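Local coordinates for B12-binding domain-containing protein (Kitasatospora setae, PDB 6WTE), which is TsrM, a cobalamin- and [4Fe-4S] cluster-binding methyltransferase of the radical S-adenosylmethionine superfamily that works by non-radical catalysis, at residues 181-186 and 414-419; 231-236 and 343-348; 309-314 and 353-358. All coordinates share one frame; numbering follows the deposited sequence.

Contact 1: 181-186 and 414-419; sequences TGQFEP and FPYTPM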
loop_
_atom_site.group_PDB
_atom_site.type_symbol
_atom_site.label_atom_id
_atom_site.label_comp_id
_atom_site.label_asym_id
_atom_site.label_seq_id
_atom_site.Cartn_x
_atom_site.Cartn_y
_atom_site.Cartn_z
ATOM N N THR A 181 7.438 -16.863 -11.789
ATOM C CA THR A 181 7.062 -15.984 -10.693
ATOM C C THR A 181 5.960 -15.009 -11.075
ATOM O O THR A 181 5.415 -14.341 -10.192
ATOM C CB THR A 181 8.267 -15.171 -10.217
ATOM O OG1 THR A 181 8.698 -14.313 -11.282
ATOM C CG2 THR A 181 9.409 -16.087 -9.787
ATOM N N GLY A 182 5.647 -14.890 -12.364
ATOM C CA GLY A 182 4.728 -13.864 -12.817
ATOM C C GLY A 182 5.194 -12.450 -12.560
ATOM O O GLY A 182 4.369 -11.535 -12.511
ATOM N N GLN A 183 6.498 -12.238 -12.409
ATOM C CA GLN A 183 6.999 -10.930 -12.014
ATOM C C GLN A 183 6.924 -9.925 -13.158
ATOM O O GLN A 183 7.071 -10.268 -14.335
ATOM C CB GLN A 183 8.443 -11.046 -11.519
ATOM C CG GLN A 183 9.438 -11.431 -12.586
ATOM C CD GLN A 183 10.815 -11.645 -12.009
ATOM O OE1 GLN A 183 11.672 -10.767 -12.056
ATOM N NE2 GLN A 183 11.029 -12.821 -11.440
ATOM N N PHE A 184 6.668 -8.668 -12.784
ATOM C CA PHE A 184 6.766 -7.505 -13.669
ATOM C C PHE A 184 5.992 -7.699 -14.972
ATOM O O PHE A 184 6.496 -7.445 -16.069
ATOM C CB PHE A 184 8.229 -7.154 -13.950
ATOM C CG PHE A 184 9.004 -6.764 -12.725
ATOM C CD1 PHE A 184 8.805 -5.527 -12.129
ATOM C CD2 PHE A 184 9.940 -7.627 -12.173
ATOM C CE1 PHE A 184 9.521 -5.161 -11.002
ATOM C CE2 PHE A 184 10.660 -7.266 -11.039
ATOM C CZ PHE A 184 10.444 -6.033 -10.456
ATOM N N GLU A 185 4.742 -8.140 -14.841
ATOM C CA GLU A 185 3.795 -8.189 -15.945
ATOM C C GLU A 185 2.923 -6.939 -15.940
ATOM O O GLU A 185 2.751 -6.296 -14.901
ATOM C CB GLU A 185 2.912 -9.439 -15.829
ATOM C CG GLU A 185 3.686 -10.753 -15.940
ATOM C CD GLU A 185 2.824 -11.975 -15.629
ATOM O OE1 GLU A 185 1.649 -11.798 -15.241
ATOM O OE2 GLU A 185 3.326 -13.117 -15.766
ATOM N N PRO A 186 2.358 -6.557 -17.088
ATOM C CA PRO A 186 1.489 -5.361 -17.099
ATOM C C PRO A 186 0.229 -5.524 -16.267
ATOM O O PRO A 186 -0.186 -4.574 -15.589
ATOM C CB PRO A 186 1.162 -5.182 -18.589
ATOM C CG PRO A 186 2.309 -5.853 -19.315
ATOM C CD PRO A 186 2.641 -7.046 -18.449
ATOM N N PHE A 414 12.053 -6.355 -0.512
ATOM C CA PHE A 414 11.076 -7.289 -1.045
ATOM C C PHE A 414 11.614 -7.926 -2.318
ATOM O O PHE A 414 12.483 -7.353 -2.985
ATOM C CB PHE A 414 9.740 -6.578 -1.310
ATOM C CG PHE A 414 9.002 -6.230 -0.051
ATOM C CD1 PHE A 414 9.307 -5.069 0.647
ATOM C CD2 PHE A 414 8.024 -7.074 0.448
ATOM C CE1 PHE A 414 8.639 -4.750 1.816
ATOM C CE2 PHE A 414 7.350 -6.758 1.616
ATOM C CZ PHE A 414 7.662 -5.595 2.299
ATOM N N PRO A 415 11.145 -9.133 -2.656
ATOM C CA PRO A 415 11.815 -9.909 -3.715
ATOM C C PRO A 415 11.741 -9.275 -5.093
ATOM O O PRO A 415 12.689 -9.410 -5.875
ATOM C CB PRO A 415 11.087 -11.261 -3.674
ATOM C CG PRO A 415 9.782 -10.976 -2.982
ATOM C CD PRO A 415 10.101 -9.924 -1.977
ATOM N N TYR A 416 10.650 -8.592 -5.424
ATOM C CA TYR A 416 10.508 -8.067 -6.775
ATOM C C TYR A 416 10.655 -6.555 -6.771
ATOM O O TYR A 416 9.813 -5.827 -7.302
ATOM C CB TYR A 416 9.177 -8.514 -7.373
ATOM C CG TYR A 416 9.058 -10.010 -7.299
ATOM C CD1 TYR A 416 9.885 -10.815 -8.068
ATOM C CD2 TYR A 416 8.165 -10.619 -6.424
ATOM C CE1 TYR A 416 9.812 -12.193 -7.996
ATOM C CE2 TYR A 416 8.079 -12.008 -6.343
ATOM C CZ TYR A 416 8.912 -12.785 -7.130
ATOM O OH TYR A 416 8.851 -14.155 -7.072
ATOM N N THR A 417 11.722 -6.091 -6.143
ATOM C CA THR A 417 12.167 -4.719 -6.248
ATOM C C THR A 417 13.594 -4.723 -6.768
ATOM O O THR A 417 14.351 -5.661 -6.496
ATOM C CB THR A 417 12.117 -3.988 -4.903
ATOM O OG1 THR A 417 13.068 -4.571 -4.000
ATOM C CG2 THR A 417 10.720 -4.071 -4.296
ATOM N N PRO A 418 13.982 -3.720 -7.550
ATOM C CA PRO A 418 15.372 -3.676 -8.017
ATOM C C PRO A 418 16.378 -3.758 -6.878
ATOM O O PRO A 418 17.414 -4.424 -7.027
ATOM C CB PRO A 418 15.435 -2.339 -8.769
ATOM C CG PRO A 418 14.026 -2.136 -9.264
ATOM C CD PRO A 418 13.149 -2.667 -8.168
ATOM N N MET A 419 16.077 -3.140 -5.729
ATOM C CA MET A 419 16.966 -3.225 -4.571
ATOM C C MET A 419 17.086 -4.658 -4.075
ATOM O O MET A 419 18.194 -5.160 -3.860
ATOM C CB MET A 419 16.468 -2.319 -3.442
ATOM C CG MET A 419 16.870 -0.856 -3.577
ATOM S SD MET A 419 18.632 -0.621 -3.284
ATOM C CE MET A 419 18.723 -0.768 -1.498
#
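Gln183 and Tyr416 bring the two backbones nearest, their CA atoms 6.9 Å apart, and no hydrogen bond joins the irregular segment 181-186 to the loop 414-417 that leads into helix 418-427. The contact is made by side chains packed about Tyr416. Its CG lies anti to the carbonyl carbon (chi1 -54°), and the phenol reaches out to Thr181, where OH sits 3.4 Å from CG2 and equally near CB. Gln183 crosses the phenol at about a right angle: its CB lies 3.7 Å from Tyr416 CD1, and the amide, with its plane 65° from the ring, brings Gln183 NE2 equally near Tyr416 CE1. That amide is steered by Thr181, whose OG1 accepts a nearly straight bond from Gln183 NE2 (2.8 Å, 163°), with the acceptor close to the amide plane. The same OG1 takes the backbone N of Gln183 at 3.2 Å, which closes an ST turn. Phe184 CZ lies 3.2 Å from Tyr416 O, while Phe184 CE2 packs against Tyr416 CB. An alanine in place of Thr181 would probably leave Gln183 NE2 without its acceptor, set the amide free to turn and open a gap beside the phenol where CG2 had been. Phe414, in the same turn, lines the cobalamin pocket, so this packing lies next to that site. The polar ends turn elsewhere, Gln183 NE2 to Thr181 and Tyr416 OH to Glu460 of helix 456-461, and Phe184 N bonds to Asp238 nearby; the two segments themselves meet by packing.

Contact 2: 231-236 and 343-348; sequences CSHCVE and SGWKVT. With SF4 (iron/sulfur cluster), chain C.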
loop_
_atom_site.group_PDB
_atom_site.type_symbol
_atom_site.label_atom_id
_atom_site.label_comp_id
_atom_site.label_asym_id
_atom_site.label_seq_id
_atom_site.Cartn_x
_atom_site.Cartn_y
_atom_site.Cartn_z
ATOM N N CYS A 231 11.091 2.234 -9.784
ATOM C CA CYS A 231 11.899 2.748 -8.688
ATOM C C CYS A 231 12.471 1.599 -7.867
ATOM O O CYS A 231 11.784 0.613 -7.583
ATOM C CB CYS A 231 11.066 3.686 -7.812
ATOM S SG CYS A 231 10.500 5.161 -8.703
ATOM N N SER A 232 13.740 1.735 -7.480
ATOM C CA SER A 232 14.466 0.573 -6.974
ATOM C C SER A 232 13.912 0.070 -5.648
ATOM O O SER A 232 14.097 -1.109 -5.322
ATOM C CB SER A 232 15.957 0.895 -6.839
ATOM O OG SER A 232 16.191 1.802 -5.778
ATOM N N HIS A 233 13.215 0.917 -4.896
ATOM C CA HIS A 233 12.707 0.561 -3.577
ATOM C C HIS A 233 11.279 0.038 -3.596
ATOM O O HIS A 233 10.771 -0.362 -2.545
ATOM C CB HIS A 233 12.753 1.787 -2.661
ATOM C CG HIS A 233 11.745 2.838 -3.017
ATOM N ND1 HIS A 233 11.690 3.425 -4.262
ATOM C CD2 HIS A 233 10.735 3.387 -2.299
ATOM C CE1 HIS A 233 10.706 4.307 -4.290
ATOM N NE2 HIS A 233 10.109 4.301 -3.112
ATOM N N CYS A 234 10.620 0.031 -4.748
ATOM C CA CYS A 234 9.165 0.019 -4.795
ATOM C C CYS A 234 8.621 -1.319 -5.273
ATOM O O CYS A 234 9.036 -1.823 -6.321
ATOM C CB CYS A 234 8.653 1.130 -5.705
ATOM S SG CYS A 234 6.888 1.303 -5.558
ATOM N N VAL A 235 7.648 -1.852 -4.527
ATOM C CA VAL A 235 7.004 -3.122 -4.864
ATOM C C VAL A 235 5.882 -2.992 -5.878
ATOM O O VAL A 235 5.394 -4.015 -6.370
ATOM C CB VAL A 235 6.389 -3.791 -3.622
ATOM C CG1 VAL A 235 7.460 -4.083 -2.577
ATOM C CG2 VAL A 235 5.287 -2.897 -3.031
ATOM N N GLU A 236 5.447 -1.774 -6.202
ATOM C CA GLU A 236 4.162 -1.628 -6.881
ATOM C C GLU A 236 4.190 -1.974 -8.368
ATOM O O GLU A 236 3.203 -2.535 -8.863
ATOM C CB GLU A 236 3.608 -0.209 -6.667
ATOM C CG GLU A 236 3.448 0.102 -5.185
ATOM C CD GLU A 236 2.557 1.282 -4.888
ATOM O OE1 GLU A 236 1.684 1.624 -5.727
ATOM O OE2 GLU A 236 2.729 1.863 -3.794
ATOM N N SER A 343 19.884 8.818 -8.622
ATOM C CA SER A 343 20.304 8.016 -9.764
ATOM C C SER A 343 20.216 6.533 -9.430
ATOM O O SER A 343 20.664 6.095 -8.367
ATOM C CB SER A 343 21.733 8.379 -10.166
ATOM O OG SER A 343 22.187 7.552 -11.219
ATOM N N GLY A 344 19.623 5.762 -10.342
ATOM C CA GLY A 344 19.399 4.345 -10.125
ATOM C C GLY A 344 18.326 4.006 -9.117
ATOM O O GLY A 344 18.007 2.820 -8.952
ATOM N N TRP A 345 17.747 5.004 -8.448
ATOM C CA TRP A 345 16.723 4.782 -7.433
ATOM C C TRP A 345 15.357 5.219 -7.951
ATOM O O TRP A 345 14.493 4.371 -8.183
ATOM C CB TRP A 345 17.107 5.513 -6.140
ATOM C CG TRP A 345 16.030 5.631 -5.086
ATOM C CD1 TRP A 345 14.856 4.924 -5.003
ATOM C CD2 TRP A 345 16.042 6.514 -3.957
ATOM N NE1 TRP A 345 14.142 5.321 -3.899
ATOM C CE2 TRP A 345 14.846 6.296 -3.240
ATOM C CE3 TRP A 345 16.949 7.467 -3.482
ATOM C CZ2 TRP A 345 14.534 6.999 -2.077
ATOM C CZ3 TRP A 345 16.635 8.165 -2.322
ATOM C CH2 TRP A 345 15.438 7.928 -1.637
ATOM N N LYS A 346 15.123 6.518 -8.125
ATOM C CA LYS A 346 13.827 7.000 -8.613
ATOM C C LYS A 346 13.930 7.094 -10.129
ATOM O O LYS A 346 14.278 8.138 -10.687
ATOM C CB LYS A 346 13.471 8.337 -7.972
ATOM C CG LYS A 346 13.279 8.271 -6.455
ATOM C CD LYS A 346 12.095 7.388 -6.077
ATOM C CE LYS A 346 10.780 7.994 -6.563
ATOM N NZ LYS A 346 10.393 9.236 -5.814
ATOM N N VAL A 347 13.662 5.975 -10.811
ATOM C CA VAL A 347 13.940 5.874 -12.235
ATOM C C VAL A 347 12.751 5.285 -12.982
ATOM O O VAL A 347 11.913 4.574 -12.419
ATOM C CB VAL A 347 15.173 5.011 -12.506
ATOM C CG1 VAL A 347 16.387 5.573 -11.798
ATOM C CG2 VAL A 347 14.868 3.604 -12.027
ATOM N N THR A 348 12.725 5.558 -14.286
ATOM C CA THR A 348 11.825 4.897 -15.215
ATOM C C THR A 348 12.323 3.484 -15.513
ATOM O O THR A 348 13.362 3.043 -15.017
ATOM C CB THR A 348 11.727 5.672 -16.526
ATOM O OG1 THR A 348 12.947 5.500 -17.261
ATOM C CG2 THR A 348 11.497 7.157 -16.272
HETATM FE FE1 SF4 C . 8.267 4.877 -8.339
HETATM FE FE2 SF4 C . 5.909 3.924 -9.378
HETATM FE FE3 SF4 C . 5.834 5.648 -7.286
HETATM FE FE4 SF4 C . 6.734 3.128 -6.910
HETATM S S1 SF4 C . 4.619 3.728 -7.495
HETATM S S2 SF4 C . 7.691 5.038 -6.129
HETATM S S3 SF4 C . 7.776 2.710 -8.899
HETATM S S4 SF4 C . 6.652 6.091 -9.377
HETATM O O HOH W 1 18.907 1.982 -5.906
#
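Trp345 turns the edge of its indole toward the face of His233, an offset edge-to-face pair with planes at 88° and the imidazole and five-membered ring centroids 4.8 Å apart. Trp345 NE1 is the atom over the imidazole, 3.1 Å from His233 ND1. Setting CG anti to its backbone N (chi1 168°) starts the indole toward Ser232 and His233, and Ser232 OG comes within 3.5 Å of Trp345 CD1. The backbones are joined by Ser232 N, which donates to Trp345 O at 2.8 Å, and a water links Ser232 OG to Gly344 O. Lys346 folds back through successive bends, laying CG over the rim of its neighbour's indole and CE 3.6 Å from Cys231 SG; its NZ goes on to a salt bridge with Asp335. Cys231 and Cys234, ends of a type I turn, bind two irons of the cluster, each through SG at 2.3 Å, and His233 CE1 lies 3.6 Å from sulfide S2. These cysteines belong to the cluster-binding loop of the radical SAM fold. That loop runs from strand 224-225 to helix 236-240, and the segment after helix 339-342 packs against it, while helix 418-427 touches Ser232.

Contact 3: 309-314 and 353-358; sequences CQPSPF and TYYTFE. With SF4 (iron/sulfur cluster), chain C; EDO (1,2-ethanediol), chain M.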
loop_
_atom_site.group_PDB
_atom_site.type_symbol
_atom_site.label_atom_id
_atom_site.label_comp_id
_atom_site.label_asym_id
_atom_site.label_seq_id
_atom_site.Cartn_x
_atom_site.Cartn_y
_atom_site.Cartn_z
ATOM N N CYS A 309 1.311 12.063 -5.333
ATOM C CA CYS A 309 1.914 12.425 -6.605
ATOM C C CYS A 309 3.419 12.232 -6.558
ATOM O O CYS A 309 4.032 12.182 -5.489
ATOM C CB CYS A 309 1.648 13.894 -6.981
ATOM S SG CYS A 309 -0.039 14.293 -7.424
ATOM N N GLN A 310 3.999 12.148 -7.735
ATOM C CA GLN A 310 5.425 12.346 -7.935
ATOM C C GLN A 310 5.681 13.805 -8.277
ATOM O O GLN A 310 4.749 14.543 -8.619
ATOM C CB GLN A 310 5.939 11.434 -9.049
ATOM C CG GLN A 310 6.005 9.968 -8.643
ATOM C CD GLN A 310 6.999 9.733 -7.528
ATOM O OE1 GLN A 310 8.208 9.862 -7.727
ATOM N NE2 GLN A 310 6.496 9.422 -6.337
ATOM N N PRO A 311 6.927 14.272 -8.148
ATOM C CA PRO A 311 7.192 15.693 -8.420
ATOM C C PRO A 311 6.879 16.122 -9.840
ATOM O O PRO A 311 6.620 17.309 -10.070
ATOM C CB PRO A 311 8.688 15.834 -8.112
ATOM C CG PRO A 311 8.962 14.773 -7.118
ATOM C CD PRO A 311 8.081 13.611 -7.515
ATOM N N SER A 312 6.917 15.209 -10.805
ATOM C CA SER A 312 6.690 15.540 -12.199
ATOM C C SER A 312 5.864 14.426 -12.824
ATOM O O SER A 312 6.095 13.246 -12.524
ATOM C CB SER A 312 8.016 15.705 -12.960
ATOM O OG SER A 312 7.789 15.977 -14.333
ATOM N N PRO A 313 4.897 14.757 -13.696
ATOM C CA PRO A 313 4.533 16.106 -14.133
ATOM C C PRO A 313 3.524 16.762 -13.204
ATOM O O PRO A 313 2.526 16.138 -12.836
ATOM C CB PRO A 313 3.920 15.866 -15.510
ATOM C CG PRO A 313 3.290 14.499 -15.400
ATOM C CD PRO A 313 4.103 13.719 -14.383
ATOM N N PHE A 314 3.775 18.023 -12.836
ATOM C CA PHE A 314 2.858 18.768 -11.971
ATOM C C PHE A 314 2.939 20.222 -12.432
ATOM O O PHE A 314 3.759 20.992 -11.927
ATOM C CB PHE A 314 3.224 18.628 -10.496
ATOM C CG PHE A 314 2.117 19.033 -9.546
ATOM C CD1 PHE A 314 1.802 20.372 -9.342
ATOM C CD2 PHE A 314 1.406 18.072 -8.844
ATOM C CE1 PHE A 314 0.793 20.739 -8.467
ATOM C CE2 PHE A 314 0.398 18.429 -7.970
ATOM C CZ PHE A 314 0.081 19.761 -7.782
ATOM N N THR A 353 16.404 9.115 -14.404
ATOM C CA THR A 353 15.567 9.888 -13.503
ATOM C C THR A 353 14.555 10.691 -14.308
ATOM O O THR A 353 14.708 10.900 -15.514
ATOM C CB THR A 353 16.404 10.820 -12.628
ATOM O OG1 THR A 353 17.293 11.592 -13.450
ATOM C CG2 THR A 353 17.200 10.019 -11.602
ATOM N N TYR A 354 13.497 11.131 -13.625
ATOM C CA TYR A 354 12.390 11.792 -14.299
ATOM C C TYR A 354 11.950 13.065 -13.588
ATOM O O TYR A 354 10.892 13.609 -13.925
ATOM C CB TYR A 354 11.201 10.826 -14.458
ATOM C CG TYR A 354 10.729 10.200 -13.162
ATOM C CD1 TYR A 354 11.303 9.027 -12.679
ATOM C CD2 TYR A 354 9.701 10.774 -12.426
ATOM C CE1 TYR A 354 10.880 8.456 -11.493
ATOM C CE2 TYR A 354 9.259 10.202 -11.237
ATOM C CZ TYR A 354 9.857 9.049 -10.775
ATOM O OH TYR A 354 9.436 8.487 -9.597
ATOM N N TYR A 355 12.720 13.552 -12.616
ATOM C CA TYR A 355 12.433 14.858 -12.041
ATOM C C TYR A 355 13.700 15.454 -11.447
ATOM O O TYR A 355 14.734 14.791 -11.310
ATOM C CB TYR A 355 11.315 14.799 -10.987
ATOM C CG TYR A 355 11.572 13.911 -9.785
ATOM C CD1 TYR A 355 12.316 14.359 -8.703
ATOM C CD2 TYR A 355 11.030 12.634 -9.720
ATOM C CE1 TYR A 355 12.532 13.550 -7.597
ATOM C CE2 TYR A 355 11.239 11.820 -8.623
ATOM C CZ TYR A 355 11.992 12.280 -7.566
ATOM O OH TYR A 355 12.189 11.466 -6.471
ATOM N N THR A 356 13.601 16.740 -11.135
ATOM C CA THR A 356 14.617 17.483 -10.416
ATOM C C THR A 356 13.964 18.121 -9.203
ATOM O O THR A 356 12.742 18.082 -9.034
ATOM C CB THR A 356 15.245 18.577 -11.284
ATOM O OG1 THR A 356 14.258 19.586 -11.532
ATOM C CG2 THR A 356 15.712 17.999 -12.604
ATOM N N PHE A 357 14.780 18.755 -8.363
ATOM C CA PHE A 357 14.191 19.414 -7.207
ATOM C C PHE A 357 13.290 20.575 -7.618
ATOM O O PHE A 357 12.347 20.904 -6.890
ATOM C CB PHE A 357 15.280 19.892 -6.251
ATOM C CG PHE A 357 14.744 20.407 -4.948
ATOM C CD1 PHE A 357 14.037 19.568 -4.101
ATOM C CD2 PHE A 357 14.937 21.724 -4.575
ATOM C CE1 PHE A 357 13.536 20.035 -2.898
ATOM C CE2 PHE A 357 14.435 22.201 -3.373
ATOM C CZ PHE A 357 13.735 21.352 -2.536
ATOM N N GLU A 358 13.530 21.179 -8.787
ATOM C CA GLU A 358 12.657 22.261 -9.242
ATOM C C GLU A 358 11.218 21.799 -9.368
ATOM O O GLU A 358 10.295 22.596 -9.177
ATOM C CB GLU A 358 13.123 22.819 -10.591
ATOM C CG GLU A 358 14.492 23.455 -10.607
ATOM C CD GLU A 358 15.491 22.661 -11.446
ATOM O OE1 GLU A 358 16.554 22.288 -10.907
ATOM O OE2 GLU A 358 15.212 22.404 -12.638
HETATM FE FE1 SF4 C . 8.267 4.877 -8.339
HETATM FE FE2 SF4 C . 5.909 3.924 -9.378
HETATM FE FE3 SF4 C . 5.834 5.648 -7.286
HETATM FE FE4 SF4 C . 6.734 3.128 -6.910
HETATM S S1 SF4 C . 4.619 3.728 -7.495
HETATM S S2 SF4 C . 7.691 5.038 -6.129
HETATM S S3 SF4 C . 7.776 2.710 -8.899
HETATM S S4 SF4 C . 6.652 6.091 -9.377
HETATM C C1 EDO M . 16.030 15.004 -14.790
HETATM O O1 EDO M . 16.105 13.925 -13.849
HETATM C C2 EDO M . 14.573 15.361 -15.059
HETATM O O2 EDO M . 14.033 14.465 -16.036
HETATM O O HOH W 2 8.549 13.672 -15.569
#
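Tyr354 and Tyr355 meet Gln310 and Pro311 in a mixed contact, one short polar bond beside a CH-pi contact, which joins the loop after strand 304-309 to the approach of helix 357-369 in the radical SAM core. Tyr354 OH donates to Gln310 OE1 at 2.6 Å. The hydroxyl stands above the carbonyl plane, 46° out of it, and the amide and phenol planes are 52° apart. Gln310 bends at chi2, a turn that swings CD round toward the hydroxyl. Its OE1 is gripped a second time by Lys346 NZ, so the oxygen is shared between a phenol and an ammonium group, whose positive charge would probably polarise the amide; NE2 makes a weak hydrogen bond to Glu273, a ligand of the cluster, and may help to position it. The phenol of Tyr354 is itself a cluster neighbour, with OH 3.7 Å from sulfide S4, and Gln310 NE2 lies 3.9 Å from the iron FE3. Gln310 and Tyr354 thus both line the cluster pocket. Next along the chain, Pro311 sits over a face of Tyr355: CG is 3.6 Å from the ring centroid and only 6° off the normal. The edge of that ring meets Tyr354 CE2 in plane, and its OH bonds to Ser334 O. Farther on, Ser312 CB packs 3.9 Å from Tyr355 CB, and a water bridges Ser312 OG to Tyr354 O. Pro311 also rests on Val332 and Ser334 of strand 327-335 and on Asp359 and Thr360 of helix 357-369, wedged between that strand, the helix and the Tyr355 ring.

Contacts 2 and 3 meet at the iron-sulfur cluster, their centres 13 Å apart and their segments alternating along the chain. Lys346 of contact 2 joins them, its NZ lying 2.9 Å from Tyr355 OH, a probable hydrogen bond, and 3.0 Å from Gln310 OE1. Contact 1, whose segments lie on either side of the other two in sequence, has its centre 12 Å from that of contact 2. Met419 N probably bonds there to Ser232 O at 2.9 Å, tying the start of helix 418-427 to the cluster loop. Cobalamin touches Phe414 of contact 1 and bonds to Glu236 of contact 2. Contacts 1 and 3 stay about 11 Å apart at their nearest atoms.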